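Local coordinates for probable transcriptional regulatory protein NarL (Mycobacterium tuberculosis, PDB 3EUL) that probably acts, once phosphorylated by its sensor kinase NarS, as a DNA-binding response regulator that controls genes of aerobic nitrate metabolism, at residues L67-P72 with V92-A97. Sequence-based numbering, arbitrary orientation.
Sequences LDYRMP and VLLISA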
loop_
_atom_site.group_PDB
_atom_site.type_symbol
_atom_site.label_atom_id
_atom_site.label_comp_id
_atom_site.label_asym_id
_atom_site.label_seq_id
_atom_site.Cartn_x
_atom_site.Cartn_y
_atom_site.Cartn_z
ATOM N N LEU A 67 1.559 1.051 -0.413
ATOM C CA LEU A 67 2.956 1.157 -0.819
ATOM C C LEU A 67 3.257 2.356 -1.718
ATOM O O LEU A 67 2.507 2.659 -2.650
ATOM C CB LEU A 67 3.341 -0.073 -1.613
ATOM C CG LEU A 67 3.123 -1.434 -0.976
ATOM C CD1 LEU A 67 3.589 -2.524 -1.933
ATOM C CD2 LEU A 67 3.856 -1.484 0.344
ATOM N N ASP A 68 4.349 3.051 -1.432
ATOM C CA ASP A 68 4.786 4.120 -2.326
ATOM C C ASP A 68 5.031 3.534 -3.704
ATOM O O ASP A 68 5.592 2.454 -3.827
ATOM C CB ASP A 68 6.039 4.777 -1.739
ATOM C CG ASP A 68 6.597 5.901 -2.585
ATOM O OD1 ASP A 68 5.862 6.683 -3.200
ATOM O OD2 ASP A 68 7.835 6.007 -2.590
ATOM N N TYR A 69 4.625 4.235 -4.752
ATOM C CA TYR A 69 4.896 3.761 -6.103
ATOM C C TYR A 69 6.420 3.603 -6.329
ATOM O O TYR A 69 6.853 2.615 -6.879
ATOM C CB TYR A 69 4.250 4.684 -7.143
ATOM C CG TYR A 69 4.577 4.288 -8.534
ATOM C CD1 TYR A 69 4.131 3.100 -9.056
ATOM C CD2 TYR A 69 5.368 5.099 -9.337
ATOM C CE1 TYR A 69 4.455 2.725 -10.347
ATOM C CE2 TYR A 69 5.696 4.732 -10.616
ATOM C CZ TYR A 69 5.262 3.552 -11.113
ATOM O OH TYR A 69 5.548 3.216 -12.418
ATOM N N ARG A 70 7.206 4.547 -5.849
ATOM C CA ARG A 70 8.648 4.547 -6.051
ATOM C C ARG A 70 9.448 4.014 -4.861
ATOM O O ARG A 70 10.368 4.645 -4.356
ATOM C CB ARG A 70 9.130 5.939 -6.461
ATOM C CG ARG A 70 8.809 6.236 -7.940
ATOM C CD ARG A 70 9.982 5.890 -8.847
ATOM N NE ARG A 70 11.016 6.890 -8.602
ATOM C CZ ARG A 70 12.122 7.083 -9.309
ATOM N NH1 ARG A 70 12.416 6.331 -10.357
ATOM N NH2 ARG A 70 12.955 8.040 -8.929
ATOM N N MET A 71 9.133 2.813 -4.433
ATOM C CA MET A 71 9.992 2.167 -3.449
ATOM C C MET A 71 11.284 1.747 -4.139
ATOM O O MET A 71 11.239 1.319 -5.278
ATOM C CB MET A 71 9.291 0.990 -2.866
ATOM C CG MET A 71 8.275 1.418 -1.800
ATOM S SD MET A 71 7.476 -0.017 -1.212
ATOM C CE MET A 71 7.070 -0.791 -2.781
ATOM N N PRO A 72 12.429 1.838 -3.436
ATOM C CA PRO A 72 13.660 1.323 -4.021
ATOM C C PRO A 72 13.654 -0.204 -4.184
ATOM O O PRO A 72 12.926 -0.919 -3.473
ATOM C CB PRO A 72 14.744 1.745 -3.022
ATOM C CG PRO A 72 14.077 2.649 -2.039
ATOM C CD PRO A 72 12.643 2.353 -2.075
ATOM N N VAL A 92 -3.104 -4.502 -3.097
ATOM C CA VAL A 92 -2.000 -3.541 -3.055
ATOM C C VAL A 92 -2.475 -2.158 -3.543
ATOM O O VAL A 92 -2.778 -1.962 -4.735
ATOM C CB VAL A 92 -0.800 -4.021 -3.865
ATOM C CG1 VAL A 92 0.290 -2.935 -3.895
ATOM C CG2 VAL A 92 -0.256 -5.352 -3.266
ATOM N N LEU A 93 -2.523 -1.217 -2.609
ATOM C CA LEU A 93 -2.929 0.164 -2.870
ATOM C C LEU A 93 -1.662 0.982 -3.015
ATOM O O LEU A 93 -0.800 0.952 -2.147
ATOM C CB LEU A 93 -3.807 0.634 -1.697
ATOM C CG LEU A 93 -4.731 1.820 -1.795
ATOM C CD1 LEU A 93 -5.737 1.741 -2.956
ATOM C CD2 LEU A 93 -5.461 1.957 -0.459
ATOM N N LEU A 94 -1.487 1.672 -4.139
ATOM C CA LEU A 94 -0.276 2.486 -4.314
ATOM C C LEU A 94 -0.576 3.952 -3.989
ATOM O O LEU A 94 -1.706 4.441 -4.128
ATOM C CB LEU A 94 0.322 2.362 -5.731
ATOM C CG LEU A 94 0.750 0.974 -6.205
ATOM C CD1 LEU A 94 1.257 0.973 -7.684
ATOM C CD2 LEU A 94 1.762 0.292 -5.230
ATOM N N ILE A 95 0.458 4.643 -3.549
ATOM C CA ILE A 95 0.388 6.064 -3.287
ATOM C C ILE A 95 1.623 6.711 -3.895
ATOM O O ILE A 95 2.714 6.149 -3.865
ATOM C CB ILE A 95 0.233 6.321 -1.768
ATOM C CG1 ILE A 95 -0.096 7.789 -1.481
ATOM C CG2 ILE A 95 1.496 5.801 -0.970
ATOM C CD1 ILE A 95 -0.745 8.004 -0.111
ATOM N N SER A 96 1.465 7.912 -4.449
ATOM C CA SER A 96 2.598 8.574 -5.052
ATOM C C SER A 96 2.424 10.077 -5.146
ATOM O O SER A 96 1.307 10.597 -5.148
ATOM C CB SER A 96 2.816 8.018 -6.467
ATOM O OG SER A 96 4.079 8.425 -6.948
ATOM N N ALA A 97 3.551 10.763 -5.241
ATOM C CA ALA A 97 3.553 12.163 -5.654
ATOM C C ALA A 97 3.434 12.320 -7.194
ATOM O O ALA A 97 3.112 13.398 -7.644
ATOM C CB ALA A 97 4.791 12.877 -5.091
HETATM O O HOH W 1 6.194 7.341 -5.595
#
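The Tyr69 ring meets Leu94 at its edge, where CD1 of Leu94 lies near the ring plane, 3.8 Å from CD1 of Tyr69. Obliquely to the ring sits the hydroxyl of Ser96, and the CB atoms of Tyr69 and Ser96 approach to 3.7 Å. Ile103 and Ala77, from the helices 101-109 and 76-85, also touch the tyrosine. Leu67 and Leu94, bridge partners, share one face of the sheet, where CB of Leu67 lies 4.0 Å from CD2 of Leu94; CD1 of Leu67 packs against CG1 of Val92 at 3.9 Å.

The parallel strands 64-68 and 91-96 that carry these leucines, consecutive in a beta-alpha-beta unit of the CheY-like receiver fold, are laced by backbone bonds. Leu67 N donates to Leu93 O (2.9 Å), and Leu67 O accepts from Ile95 N. Beyond the strand end Tyr69 N still reaches Ile95 O at 2.8 Å.

Asp68, probably the phosphoacceptor and unmodified here, projects from the same face of the sheet as its bridge partner Ile95. Its OD1 lies 3.3 Å from Ile95 O, an acceptor beside an acceptor, and instead accepts an unusually short bond from a water; its ion pair with Lys118 is long and weak. That water also accepts from Arg70 N and is hydrogen-bonded to Ser96 OG, which has a further partner in His98 N. The carboxylate's polar link to the neighbouring strand thus runs through water to Ser96.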